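Local structure of exopolysaccharide biosynthesis protein (Pantoea stewartii subsp. stewartii DC283, 6TGF) at residues P181-K187 with E203-Q209; A245-S251 with A275-T281; N343-R349 with V368-S374. The protein modifies the glycan of bacterial biofilms, probably by hydrolysis, and carries a parallel beta-helix fold resembling that of bacteriophage tailspikes. The contacts are given in a common frame with arbitrary orientation. Numbering follows the deposited sequence.

Contact 1: P181-K187 with E203-Q209; sequences PLFEGAK and EFVGSFQ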
ATOM      1  N   PRO B 181       1.673  11.003  52.994  1.00 35.37           N
ATOM      2  CA  PRO B 181       0.767   9.869  53.176  1.00 35.57           C
ATOM      3  C   PRO B 181       0.598   9.507  54.659  1.00 35.98           C
ATOM      4  O   PRO B 181       1.544   9.667  55.410  1.00 35.80           O
ATOM      5  CB  PRO B 181       1.443   8.712  52.422  1.00 35.62           C
ATOM      6  CG  PRO B 181       2.393   9.380  51.448  1.00 35.40           C
ATOM      7  CD  PRO B 181       2.805  10.678  52.111  1.00 35.32           C
ATOM      8  N   LEU B 182      -0.593   9.035  55.041  1.00 36.60           N
ATOM      9  CA  LEU B 182      -0.898   8.559  56.419  1.00 37.14           C
ATOM     10  C   LEU B 182      -0.033   7.334  56.732  1.00 37.61           C
ATOM     11  O   LEU B 182       0.487   7.254  57.863  1.00 37.80           O
ATOM     12  CB  LEU B 182      -2.388   8.217  56.534  1.00 37.38           C
ATOM     13  CG  LEU B 182      -3.338   9.407  56.653  1.00 37.49           C
ATOM     14  CD1 LEU B 182      -4.785   8.937  56.676  1.00 37.70           C
ATOM     15  CD2 LEU B 182      -3.033  10.236  57.892  1.00 37.57           C
ATOM     16  N   PHE B 183       0.106   6.429  55.759  1.00 38.07           N
ATOM     17  CA  PHE B 183       0.865   5.156  55.876  1.00 38.60           C
ATOM     18  C   PHE B 183       1.314   4.683  54.488  1.00 38.95           C
ATOM     19  O   PHE B 183       0.828   5.223  53.473  1.00 39.10           O
ATOM     20  CB  PHE B 183       0.005   4.097  56.571  1.00 38.82           C
ATOM     21  CG  PHE B 183      -1.383   3.948  56.002  1.00 38.80           C
ATOM     22  CD1 PHE B 183      -1.616   3.155  54.889  1.00 38.86           C
ATOM     23  CD2 PHE B 183      -2.461   4.602  56.579  1.00 38.72           C
ATOM     24  CE1 PHE B 183      -2.892   3.020  54.366  1.00 38.87           C
ATOM     25  CE2 PHE B 183      -3.738   4.465  56.055  1.00 38.79           C
ATOM     26  CZ  PHE B 183      -3.951   3.677  54.949  1.00 38.86           C
ATOM     27  N   GLU B 184       2.221   3.701  54.458  1.00 39.49           N
ATOM     28  CA  GLU B 184       2.733   3.049  53.222  1.00 39.81           C
ATOM     29  C   GLU B 184       1.572   2.325  52.528  1.00 39.86           C
ATOM     30  O   GLU B 184       1.003   1.394  53.139  1.00 39.96           O
ATOM     31  CB  GLU B 184       3.867   2.079  53.565  1.00 40.34           C
ATOM     32  CG  GLU B 184       4.515   1.428  52.354  1.00 40.60           C
ATOM     33  CD  GLU B 184       5.350   2.359  51.491  1.00 40.56           C
ATOM     34  OE1 GLU B 184       6.021   3.247  52.054  1.00 40.76           O
ATOM     35  OE2 GLU B 184       5.328   2.192  50.256  1.00 40.52           O
ATOM     36  N   GLY B 185       1.231   2.750  51.307  1.00 39.56           N
ATOM     37  CA  GLY B 185       0.166   2.150  50.481  1.00 39.67           C
ATOM     38  C   GLY B 185      -1.155   2.889  50.605  1.00 39.66           C
ATOM     39  O   GLY B 185      -2.145   2.411  50.018  1.00 39.77           O
ATOM     40  N   ALA B 186      -1.180   4.005  51.343  1.00 39.80           N
ATOM     41  CA  ALA B 186      -2.360   4.888  51.509  1.00 40.03           C
ATOM     42  C   ALA B 186      -2.799   5.405  50.134  1.00 40.15           C
ATOM     43  O   ALA B 186      -1.935   5.922  49.399  1.00 39.80           O
ATOM     44  CB  ALA B 186      -2.034   6.025  52.446  1.00 39.92           C
ATOM     45  N   LYS B 187      -4.085   5.257  49.804  1.00 40.62           N
ATOM     46  CA  LYS B 187      -4.653   5.637  48.482  1.00 40.80           C
ATOM     47  C   LYS B 187      -5.233   7.051  48.565  1.00 40.56           C
ATOM     48  O   LYS B 187      -5.861   7.383  49.595  1.00 40.79           O
ATOM     49  CB  LYS B 187      -5.714   4.629  48.033  1.00 41.53           C
ATOM     50  CG  LYS B 187      -5.168   3.247  47.699  1.00 42.07           C
ATOM     51  CD  LYS B 187      -6.188   2.309  47.092  1.00 42.63           C
ATOM     52  CE  LYS B 187      -5.940   0.863  47.463  1.00 43.28           C
ATOM     53  NZ  LYS B 187      -6.502  -0.070  46.460  1.00 43.71           N
ATOM     54  N   GLU B 203      -5.744   8.085  40.413  1.00 37.23           N
ATOM     55  CA  GLU B 203      -5.599   7.424  41.735  1.00 37.43           C
ATOM     56  C   GLU B 203      -4.107   7.234  42.025  1.00 36.90           C
ATOM     57  O   GLU B 203      -3.386   6.766  41.123  1.00 37.03           O
ATOM     58  CB  GLU B 203      -6.343   6.090  41.732  1.00 38.27           C
ATOM     59  CG  GLU B 203      -6.291   5.357  43.060  1.00 38.99           C
ATOM     60  CD  GLU B 203      -7.329   4.259  43.220  1.00 39.93           C
ATOM     61  OE1 GLU B 203      -8.417   4.378  42.615  1.00 40.44           O
ATOM     62  OE2 GLU B 203      -7.049   3.286  43.951  1.00 40.63           O
ATOM     63  N   PHE B 204      -3.674   7.582  43.239  1.00 36.40           N
ATOM     64  CA  PHE B 204      -2.253   7.552  43.672  1.00 36.06           C
ATOM     65  C   PHE B 204      -2.126   6.759  44.976  1.00 36.10           C
ATOM     66  O   PHE B 204      -3.019   6.855  45.839  1.00 35.90           O
ATOM     67  CB  PHE B 204      -1.716   8.978  43.805  1.00 35.73           C
ATOM     68  CG  PHE B 204      -1.478   9.667  42.486  1.00 35.42           C
ATOM     69  CD1 PHE B 204      -2.532  10.217  41.774  1.00 35.27           C
ATOM     70  CD2 PHE B 204      -0.203   9.748  41.949  1.00 35.23           C
ATOM     71  CE1 PHE B 204      -2.316  10.839  40.555  1.00 35.11           C
ATOM     72  CE2 PHE B 204       0.011  10.372  40.730  1.00 35.07           C
ATOM     73  CZ  PHE B 204      -1.044  10.916  40.036  1.00 35.04           C
ATOM     74  N   VAL B 205      -1.031   6.003  45.097  1.00 36.34           N
ATOM     75  CA  VAL B 205      -0.700   5.142  46.271  1.00 36.65           C
ATOM     76  C   VAL B 205       0.590   5.690  46.897  1.00 36.72           C
ATOM     77  O   VAL B 205       1.588   5.833  46.167  1.00 36.67           O
ATOM     78  CB  VAL B 205      -0.602   3.655  45.870  1.00 36.79           C
ATOM     79  CG1 VAL B 205       0.399   3.399  44.755  1.00 36.79           C
ATOM     80  CG2 VAL B 205      -0.300   2.761  47.056  1.00 37.05           C
ATOM     81  N   GLY B 206       0.546   6.026  48.189  1.00 37.16           N
ATOM     82  CA  GLY B 206       1.622   6.740  48.903  1.00 37.42           C
ATOM     83  C   GLY B 206       2.737   5.808  49.348  1.00 37.84           C
ATOM     84  O   GLY B 206       2.470   4.603  49.528  1.00 37.93           O
ATOM     85  N   SER B 207       3.945   6.354  49.523  1.00 38.20           N
ATOM     86  CA  SER B 207       5.148   5.624  50.000  1.00 38.82           C
ATOM     87  C   SER B 207       6.125   6.593  50.674  1.00 39.19           C
ATOM     88  O   SER B 207       6.151   7.777  50.283  1.00 39.18           O
ATOM     89  CB  SER B 207       5.813   4.885  48.867  1.00 38.91           C
ATOM     90  OG  SER B 207       6.899   4.103  49.341  1.00 39.07           O
ATOM     91  N   PHE B 208       6.885   6.095  51.655  1.00 39.97           N
ATOM     92  CA  PHE B 208       8.004   6.807  52.327  1.00 40.59           C
ATOM     93  C   PHE B 208       9.340   6.330  51.747  1.00 41.42           C
ATOM     94  O   PHE B 208      10.383   6.902  52.112  1.00 41.52           O
ATOM     95  CB  PHE B 208       7.938   6.596  53.841  1.00 40.72           C
ATOM     96  CG  PHE B 208       6.615   6.971  54.458  1.00 40.58           C
ATOM     97  CD1 PHE B 208       6.234   8.299  54.566  1.00 40.43           C
ATOM     98  CD2 PHE B 208       5.743   5.995  54.917  1.00 40.71           C
ATOM     99  CE1 PHE B 208       5.013   8.644  55.126  1.00 40.38           C
ATOM    100  CE2 PHE B 208       4.523   6.342  55.480  1.00 40.65           C
ATOM    101  CZ  PHE B 208       4.160   7.665  55.583  1.00 40.52           C
ATOM    102  N   GLN B 209       9.305   5.315  50.873  1.00 42.49           N
ATOM    103  CA  GLN B 209      10.481   4.825  50.103  1.00 43.32           C
ATOM    104  C   GLN B 209      10.939   5.936  49.163  1.00 43.41           C
ATOM    105  O   GLN B 209      10.107   6.635  48.586  1.00 43.44           O
ATOM    106  CB  GLN B 209      10.133   3.559  49.316  1.00 43.91           C
ATOM    107  CG  GLN B 209       9.804   2.357  50.193  1.00 44.55           C
ATOM    108  CD  GLN B 209      10.978   1.923  51.038  1.00 45.12           C
ATOM    109  OE1 GLN B 209      10.887   1.833  52.260  1.00 45.20           O
ATOM    110  NE2 GLN B 209      12.100   1.662  50.386  1.00 45.53           N
TER

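Contact 2: A245-S251 with A275-T281; sequences ADGKTDS and AGTFFVT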
ATOM      1  N   ALA B 245      -4.138  21.832  27.094  1.00 34.26           N
ATOM      2  CA  ALA B 245      -4.600  21.944  25.690  1.00 34.63           C
ATOM      3  C   ALA B 245      -5.291  23.297  25.479  1.00 35.27           C
ATOM      4  O   ALA B 245      -6.474  23.299  25.081  1.00 35.38           O
ATOM      5  CB  ALA B 245      -5.519  20.791  25.361  1.00 34.57           C
ATOM      6  N   ASP B 246      -4.575  24.400  25.731  1.00 35.84           N
ATOM      7  CA  ASP B 246      -5.089  25.792  25.595  1.00 36.67           C
ATOM      8  C   ASP B 246      -4.322  26.548  24.498  1.00 37.02           C
ATOM      9  O   ASP B 246      -4.698  27.701  24.222  1.00 37.50           O
ATOM     10  CB  ASP B 246      -5.048  26.532  26.937  1.00 36.86           C
ATOM     11  CG  ASP B 246      -3.658  26.841  27.467  1.00 36.78           C
ATOM     12  OD1 ASP B 246      -2.671  26.430  26.827  1.00 36.66           O
ATOM     13  OD2 ASP B 246      -3.573  27.495  28.524  1.00 36.99           O
ATOM     14  N   GLY B 247      -3.283  25.941  23.910  1.00 37.09           N
ATOM     15  CA  GLY B 247      -2.505  26.510  22.791  1.00 37.53           C
ATOM     16  C   GLY B 247      -1.690  27.733  23.189  1.00 38.14           C
ATOM     17  O   GLY B 247      -1.137  28.381  22.279  1.00 38.25           O
ATOM     18  N   LYS B 248      -1.598  28.032  24.491  1.00 38.80           N
ATOM     19  CA  LYS B 248      -0.890  29.220  25.050  1.00 39.52           C
ATOM     20  C   LYS B 248       0.234  28.763  25.985  1.00 39.04           C
ATOM     21  O   LYS B 248       1.385  29.194  25.775  1.00 39.10           O
ATOM     22  CB  LYS B 248      -1.851  30.117  25.839  1.00 40.47           C
ATOM     23  CG  LYS B 248      -3.033  30.678  25.060  1.00 41.29           C
ATOM     24  CD  LYS B 248      -2.680  31.153  23.673  1.00 41.89           C
ATOM     25  CE  LYS B 248      -3.709  32.100  23.102  1.00 42.62           C
ATOM     26  NZ  LYS B 248      -3.242  32.687  21.827  1.00 42.99           N
ATOM     27  N   THR B 249      -0.104  27.955  26.994  1.00 38.45           N
ATOM     28  CA  THR B 249       0.827  27.457  28.041  1.00 38.02           C
ATOM     29  C   THR B 249       1.860  26.527  27.398  1.00 37.62           C
ATOM     30  O   THR B 249       1.449  25.564  26.720  1.00 37.35           O
ATOM     31  CB  THR B 249       0.073  26.738  29.165  1.00 37.88           C
ATOM     32  OG1 THR B 249      -1.061  27.528  29.521  1.00 38.16           O
ATOM     33  CG2 THR B 249       0.936  26.495  30.384  1.00 37.75           C
ATOM     34  N   ASP B 250       3.148  26.811  27.610  1.00 37.44           N
ATOM     35  CA  ASP B 250       4.281  26.000  27.090  1.00 37.08           C
ATOM     36  C   ASP B 250       4.188  24.594  27.692  1.00 36.54           C
ATOM     37  O   ASP B 250       4.250  24.477  28.933  1.00 36.58           O
ATOM     38  CB  ASP B 250       5.625  26.667  27.394  1.00 37.21           C
ATOM     39  CG  ASP B 250       6.815  26.015  26.710  1.00 37.09           C
ATOM     40  OD1 ASP B 250       6.597  25.150  25.834  1.00 36.80           O
ATOM     41  OD2 ASP B 250       7.954  26.380  27.057  1.00 37.29           O
ATOM     42  N   SER B 251       4.027  23.579  26.839  1.00 36.05           N
ATOM     43  CA  SER B 251       3.940  22.144  27.220  1.00 35.60           C
ATOM     44  C   SER B 251       5.277  21.442  26.951  1.00 35.23           C
ATOM     45  O   SER B 251       5.297  20.198  26.966  1.00 35.20           O
ATOM     46  CB  SER B 251       2.800  21.467  26.499  1.00 35.49           C
ATOM     47  OG  SER B 251       2.956  21.570  25.092  1.00 35.60           O
ATOM     48  N   ALA B 275      -5.888  14.955  22.278  1.00 34.09           N
ATOM     49  CA  ALA B 275      -6.508  15.830  21.254  1.00 34.15           C
ATOM     50  C   ALA B 275      -6.474  17.281  21.753  1.00 34.16           C
ATOM     51  O   ALA B 275      -6.625  17.485  22.976  1.00 34.13           O
ATOM     52  CB  ALA B 275      -7.915  15.372  20.954  1.00 34.31           C
ATOM     53  N   GLY B 276      -6.254  18.239  20.846  1.00 34.17           N
ATOM     54  CA  GLY B 276      -6.276  19.687  21.138  1.00 34.32           C
ATOM     55  C   GLY B 276      -5.083  20.421  20.548  1.00 34.20           C
ATOM     56  O   GLY B 276      -4.243  19.769  19.895  1.00 34.18           O
ATOM     57  N   THR B 277      -5.017  21.739  20.768  1.00 34.14           N
ATOM     58  CA  THR B 277      -3.915  22.634  20.327  1.00 33.97           C
ATOM     59  C   THR B 277      -2.939  22.830  21.492  1.00 33.73           C
ATOM     60  O   THR B 277      -3.409  23.193  22.589  1.00 33.91           O
ATOM     61  CB  THR B 277      -4.464  23.971  19.816  1.00 34.35           C
ATOM     62  OG1 THR B 277      -5.419  23.687  18.793  1.00 34.46           O
ATOM     63  CG2 THR B 277      -3.388  24.887  19.273  1.00 34.42           C
ATOM     64  N   PHE B 278      -1.641  22.606  21.257  1.00 33.32           N
ATOM     65  CA  PHE B 278      -0.565  22.671  22.282  1.00 33.06           C
ATOM     66  C   PHE B 278       0.538  23.632  21.831  1.00 33.34           C
ATOM     67  O   PHE B 278       0.958  23.563  20.659  1.00 33.36           O
ATOM     68  CB  PHE B 278       0.002  21.276  22.549  1.00 32.45           C
ATOM     69  CG  PHE B 278      -0.972  20.345  23.221  1.00 32.11           C
ATOM     70  CD1 PHE B 278      -1.924  19.663  22.480  1.00 32.01           C
ATOM     71  CD2 PHE B 278      -0.956  20.172  24.595  1.00 31.97           C
ATOM     72  CE1 PHE B 278      -2.829  18.816  23.099  1.00 31.94           C
ATOM     73  CE2 PHE B 278      -1.861  19.324  25.213  1.00 31.92           C
ATOM     74  CZ  PHE B 278      -2.794  18.647  24.463  1.00 31.90           C
ATOM     75  N   PHE B 279       0.989  24.494  22.747  1.00 33.67           N
ATOM     76  CA  PHE B 279       2.150  25.404  22.563  1.00 34.13           C
ATOM     77  C   PHE B 279       3.419  24.697  23.051  1.00 34.12           C
ATOM     78  O   PHE B 279       3.456  24.264  24.221  1.00 34.06           O
ATOM     79  CB  PHE B 279       1.930  26.728  23.298  1.00 34.51           C
ATOM     80  CG  PHE B 279       3.068  27.706  23.155  1.00 34.75           C
ATOM     81  CD1 PHE B 279       3.410  28.218  21.913  1.00 34.97           C
ATOM     82  CD2 PHE B 279       3.804  28.109  24.258  1.00 34.88           C
ATOM     83  CE1 PHE B 279       4.458  29.115  21.780  1.00 35.30           C
ATOM     84  CE2 PHE B 279       4.851  29.007  24.124  1.00 35.21           C
ATOM     85  CZ  PHE B 279       5.177  29.508  22.885  1.00 35.39           C
ATOM     86  N   VAL B 280       4.422  24.585  22.176  1.00 34.28           N
ATOM     87  CA  VAL B 280       5.694  23.847  22.432  1.00 34.52           C
ATOM     88  C   VAL B 280       6.868  24.727  21.988  1.00 35.34           C
ATOM     89  O   VAL B 280       6.961  25.014  20.781  1.00 35.42           O
ATOM     90  CB  VAL B 280       5.705  22.487  21.704  1.00 34.07           C
ATOM     91  CG1 VAL B 280       6.979  21.703  21.976  1.00 33.91           C
ATOM     92  CG2 VAL B 280       4.485  21.646  22.047  1.00 33.75           C
ATOM     93  N   THR B 281       7.720  25.138  22.931  1.00 36.27           N
ATOM     94  CA  THR B 281       9.037  25.774  22.659  1.00 37.24           C
ATOM     95  C   THR B 281      10.036  24.676  22.276  1.00 37.91           C
ATOM     96  O   THR B 281       9.806  23.512  22.663  1.00 37.62           O
ATOM     97  CB  THR B 281       9.530  26.598  23.856  1.00 37.38           C
ATOM     98  OG1 THR B 281       9.537  25.759  25.012  1.00 37.14           O
ATOM     99  CG2 THR B 281       8.679  27.820  24.118  1.00 37.61           C
TER
HETATM  100  O   HOH W   1      -0.335  24.175  25.430  1.00 27.95           O

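Contact 3: N343-R349 with V368-S374; sequences NRQGLLR and VGGTALS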
ATOM      1  N   ASN B 343       9.568  32.996  10.261  1.00 45.77           N
ATOM      2  CA  ASN B 343      10.580  32.239  11.048  1.00 44.99           C
ATOM      3  C   ASN B 343      11.163  31.117  10.180  1.00 44.43           C
ATOM      4  O   ASN B 343      10.757  31.008   9.007  1.00 44.39           O
ATOM      5  CB  ASN B 343       9.970  31.700  12.345  1.00 44.38           C
ATOM      6  CG  ASN B 343       8.824  30.741  12.104  1.00 43.70           C
ATOM      7  OD1 ASN B 343       9.041  29.561  11.847  1.00 43.40           O
ATOM      8  ND2 ASN B 343       7.601  31.235  12.194  1.00 43.58           N
ATOM      9  N   ARG B 344      12.084  30.325  10.739  1.00 43.95           N
ATOM     10  CA  ARG B 344      12.712  29.148  10.077  1.00 43.35           C
ATOM     11  C   ARG B 344      12.643  27.930  11.009  1.00 42.17           C
ATOM     12  O   ARG B 344      13.630  27.165  11.056  1.00 41.65           O
ATOM     13  CB  ARG B 344      14.169  29.446   9.716  1.00 44.03           C
ATOM     14  CG  ARG B 344      14.365  30.647   8.806  1.00 44.85           C
ATOM     15  CD  ARG B 344      15.814  30.731   8.369  1.00 45.49           C
ATOM     16  NE  ARG B 344      16.038  31.735   7.340  1.00 46.22           N
ATOM     17  CZ  ARG B 344      16.383  33.002   7.562  1.00 47.01           C
ATOM     18  NH1 ARG B 344      16.550  33.457   8.795  1.00 47.14           N
ATOM     19  NH2 ARG B 344      16.562  33.817   6.538  1.00 47.51           N
ATOM     20  N   GLN B 345      11.518  27.749  11.707  1.00 41.20           N
ATOM     21  CA  GLN B 345      11.300  26.628  12.659  1.00 40.26           C
ATOM     22  C   GLN B 345      10.646  25.457  11.920  1.00 39.42           C
ATOM     23  O   GLN B 345       9.546  25.652  11.366  1.00 39.51           O
ATOM     24  CB  GLN B 345      10.434  27.081  13.836  1.00 40.28           C
ATOM     25  CG  GLN B 345      10.252  26.011  14.904  1.00 39.91           C
ATOM     26  CD  GLN B 345       9.668  26.571  16.175  1.00 39.88           C
ATOM     27  OE1 GLN B 345       8.684  27.307  16.153  1.00 40.10           O
ATOM     28  NE2 GLN B 345      10.266  26.221  17.301  1.00 39.71           N
ATOM     29  N   GLY B 346      11.310  24.297  11.910  1.00 38.58           N
ATOM     30  CA  GLY B 346      10.756  23.015  11.431  1.00 37.81           C
ATOM     31  C   GLY B 346      10.054  22.274  12.556  1.00 37.23           C
ATOM     32  O   GLY B 346      10.007  22.826  13.673  1.00 37.42           O
ATOM     33  N   LEU B 347       9.538  21.070  12.288  1.00 36.42           N
ATOM     34  CA  LEU B 347       8.849  20.226  13.304  1.00 35.97           C
ATOM     35  C   LEU B 347       9.876  19.339  14.018  1.00 35.74           C
ATOM     36  O   LEU B 347       9.928  19.390  15.263  1.00 35.71           O
ATOM     37  CB  LEU B 347       7.754  19.384  12.638  1.00 35.71           C
ATOM     38  CG  LEU B 347       7.060  18.366  13.547  1.00 35.43           C
ATOM     39  CD1 LEU B 347       6.516  19.027  14.805  1.00 35.51           C
ATOM     40  CD2 LEU B 347       5.947  17.642  12.806  1.00 35.29           C
ATOM     41  N   LEU B 348      10.647  18.547  13.267  1.00 35.59           N
ATOM     42  CA  LEU B 348      11.637  17.590  13.831  1.00 35.56           C
ATOM     43  C   LEU B 348      12.891  17.531  12.954  1.00 35.88           C
ATOM     44  O   LEU B 348      12.755  17.526  11.714  1.00 35.79           O
ATOM     45  CB  LEU B 348      10.995  16.205  13.958  1.00 35.15           C
ATOM     46  CG  LEU B 348      11.885  15.131  14.586  1.00 35.11           C
ATOM     47  CD1 LEU B 348      11.112  14.287  15.589  1.00 34.90           C
ATOM     48  CD2 LEU B 348      12.529  14.250  13.524  1.00 35.09           C
ATOM     49  N   ARG B 349      14.062  17.484  13.597  1.00 36.36           N
ATOM     50  CA  ARG B 349      15.356  17.086  12.983  1.00 36.87           C
ATOM     51  C   ARG B 349      15.944  15.924  13.788  1.00 36.97           C
ATOM     52  O   ARG B 349      16.019  16.045  15.026  1.00 37.15           O
ATOM     53  CB  ARG B 349      16.353  18.247  12.952  1.00 37.37           C
ATOM     54  CG  ARG B 349      17.767  17.813  12.591  1.00 37.75           C
ATOM     55  CD  ARG B 349      18.669  18.954  12.166  1.00 38.21           C
ATOM     56  NE  ARG B 349      18.869  19.934  13.224  1.00 38.58           N
ATOM     57  CZ  ARG B 349      19.534  21.078  13.080  1.00 39.02           C
ATOM     58  NH1 ARG B 349      20.064  21.400  11.910  1.00 39.27           N
ATOM     59  NH2 ARG B 349      19.655  21.903  14.104  1.00 39.23           N
ATOM     60  N   VAL B 368       4.820  26.418   7.531  1.00 34.37           N
ATOM     61  CA  VAL B 368       6.139  26.056   8.131  1.00 34.20           C
ATOM     62  C   VAL B 368       7.224  26.874   7.421  1.00 34.41           C
ATOM     63  O   VAL B 368       7.341  26.759   6.184  1.00 34.25           O
ATOM     64  CB  VAL B 368       6.408  24.540   8.047  1.00 33.84           C
ATOM     65  CG1 VAL B 368       7.809  24.180   8.522  1.00 33.79           C
ATOM     66  CG2 VAL B 368       5.367  23.748   8.823  1.00 33.64           C
ATOM     67  N   GLY B 369       7.970  27.674   8.188  1.00 34.67           N
ATOM     68  CA  GLY B 369       9.040  28.559   7.690  1.00 34.97           C
ATOM     69  C   GLY B 369      10.362  27.825   7.535  1.00 34.79           C
ATOM     70  O   GLY B 369      11.096  28.142   6.582  1.00 35.11           O
ATOM     71  N   GLY B 370      10.660  26.887   8.442  1.00 34.34           N
ATOM     72  CA  GLY B 370      11.899  26.083   8.439  1.00 34.12           C
ATOM     73  C   GLY B 370      11.754  24.810   7.624  1.00 33.59           C
ATOM     74  O   GLY B 370      10.787  24.710   6.847  1.00 33.66           O
ATOM     75  N   THR B 371      12.689  23.870   7.790  1.00 33.19           N
ATOM     76  CA  THR B 371      12.643  22.508   7.190  1.00 32.63           C
ATOM     77  C   THR B 371      11.705  21.642   8.040  1.00 32.11           C
ATOM     78  O   THR B 371      12.074  21.351   9.188  1.00 32.16           O
ATOM     79  CB  THR B 371      14.047  21.898   7.076  1.00 32.59           C
ATOM     80  OG1 THR B 371      14.849  22.756   6.263  1.00 32.85           O
ATOM     81  CG2 THR B 371      14.041  20.508   6.479  1.00 32.25           C
ATOM     82  N   ALA B 372      10.545  21.252   7.501  1.00 31.64           N
ATOM     83  CA  ALA B 372       9.488  20.504   8.224  1.00 31.18           C
ATOM     84  C   ALA B 372      10.075  19.226   8.839  1.00 30.77           C
ATOM     85  O   ALA B 372       9.914  19.031  10.056  1.00 30.67           O
ATOM     86  CB  ALA B 372       8.333  20.199   7.300  1.00 31.02           C
ATOM     87  N   LEU B 373      10.732  18.395   8.024  1.00 30.59           N
ATOM     88  CA  LEU B 373      11.413  17.144   8.458  1.00 30.32           C
ATOM     89  C   LEU B 373      12.839  17.125   7.900  1.00 30.41           C
ATOM     90  O   LEU B 373      12.996  17.327   6.680  1.00 30.41           O
ATOM     91  CB  LEU B 373      10.617  15.930   7.966  1.00 30.11           C
ATOM     92  CG  LEU B 373       9.292  15.666   8.679  1.00 30.01           C
ATOM     93  CD1 LEU B 373       8.499  14.584   7.959  1.00 29.81           C
ATOM     94  CD2 LEU B 373       9.516  15.277  10.135  1.00 29.97           C
ATOM     95  N   SER B 374      13.828  16.886   8.767  1.00 30.52           N
ATOM     96  CA  SER B 374      15.273  16.793   8.428  1.00 30.77           C
ATOM     97  C   SER B 374      15.833  15.460   8.940  1.00 30.68           C
ATOM     98  O   SER B 374      15.863  15.273  10.171  1.00 30.83           O
ATOM     99  CB  SER B 374      16.033  17.964   8.994  1.00 31.10           C
ATOM    100  OG  SER B 374      17.411  17.882   8.664  1.00 31.38           O
TER
HETATM  101  O   HOH W   2       7.713  27.601  10.872  1.00 31.64           O
HETATM  102  O   HOH W   3      14.364  24.536  10.202  1.00 34.27           O

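Contact 1: P181-K187 with E203-Q209
A type II beta turn, Phe-183 to Ala-186, leads the loop after helix 173-176 into strand 187-190, which lies antiparallel to strand 202-207 of a mixed sheet. Gly-185 takes the third position of the turn, where its positive phi suits glycine. The backbones are joined by Gly-185 N to Gly-206 O (2.9 Å) and Gly-206 N to Ala-186 O (2.8 Å). Lys-187 and Val-205 follow as a non-hydrogen-bonded pair, with side chains on one face of the sheet.

Glu-184 makes the side-chain hydrogen bonds of the contact. Its chi1 is t and its chi2 is p, which bends the carboxylate back over the second segment. OE2 accepts a bond from Ser-207 OG (2.6 Å), and OE1 accepts one from Phe-208 N (3.0 Å). One carboxylate thus holds the chain where strand 202-207 ends.

Phe-208, an m rotamer, brings its ring against the backbone of Pro-181 to Phe-183. Its edge meets the Pro-181 carbonyl, with CZ 3.3 Å from Pro-181 O. The Pro-181 ring sits on Gly-206, CG to CA 3.7 Å. A CB on Gly-206 would clash with this ring. Phe-183 (chi1 p) and Leu-182 (chi1 m) point away and pack on Ile-143 and Phe-141 of strand 139-143, in a neighbouring antiparallel sheet. Phe-204 also turns away, onto Ile-188 and Leu-190.

At the other end, Glu-203 (t, t) extends beside Lys-187. NZ of Lys-187 stays 4.2 Å from OE2 of Glu-203, beyond a salt bridge. Ser-207, chi1 t, closes an ST turn: its OG accepts Gln-209 N at 3.1 Å.

Contact 2: A245-S251 with A275-T281
Ala-245 opens the segment by packing on Phe-278. Its CA lies over the ring face, 4.1 Å from the centroid, in a CH-pi contact. Asp-246 points away and braces its own loop. Its OD1 accepts Lys-248 N and Thr-249 N, each at 3.0 Å, as an Asx turn and Asx motif. Gly-247 passes close to Thr-277. Lys-248 O then lies 3.1 Å from CD2 of Phe-279. Thr-249 O reaches Phe-279 N through a water. Asp-250 grips Thr-281 twice: OD1 takes its backbone N (3.1 Å) and OD2 takes its OG1 (2.7 Å). Ser-251 donates to Phe-279 O from both N (2.8 Å) and OG (2.9 Å). It precedes helix 252-265 at the N-cap position. The loop runs into this helix, which probably caps the end of the parallel beta-helix. It packs along strand 276-279, an early strand of that fold, paired in parallel with strand 308-311. Just past the strand, Val-280 packs on Ile-255 of the helix and on strand 318-324.

Contact 3: N343-R349 with V368-S374
Two successive rungs of the parallel beta-helix stack here, strand 346-350 beside strand 373-378. Ser-374 loses the largest area. Its N donates to Leu-348 O (3.2 Å), and it pairs in parallel with Arg-349, CA to CA 4.6 Å. Its OG bonds onward to Gln-397 on the next strand, while Arg-349 forms a salt bridge with Glu-321 on the strand before.

Leu-348 comes second. Its CB packs against CD2 of Leu-373 (4.2 Å), on the opposite face of the sheet from Ser-374. Leu-373 packs there on Phe-358 and Phe-365, so this face looks into the coil. The chain turns a corner at Leu-347, whose N donates to Ala-372 O (3.0 Å); Leu-348 N reaches the same oxygen weakly (3.3 Å).

Gly-369 is third. It lies in the loop before strand 373-378, so close to the first segment that a CB would clash with Asn-343 O. Instead its CA makes a CA-H...O contact with Asn-343 O at 3.3 Å.

Overall arrangement
Contact 1 belongs to the sheet ahead of the beta-helix, and its centre is about 45 Å from that of contact 3. Contact 2 lies at the start of the beta-helix, beside helix 252-265, consistent with the capping helix common in such folds. Contact 3 is within the coils and is the most buried; the other two are partly buried. Strand 318-324 links contacts 2 and 3: Val-280 packs on it, and it pairs with strand 346-350. In contacts 1 and 2 an acidic side chain grips the backbone and a hydroxyl. Contact 3 relies on backbone hydrogen bonds between parallel strands, apolar packing of Leu-348 on Leu-373, and glycine CA-H...O contacts and waters in the preceding loops.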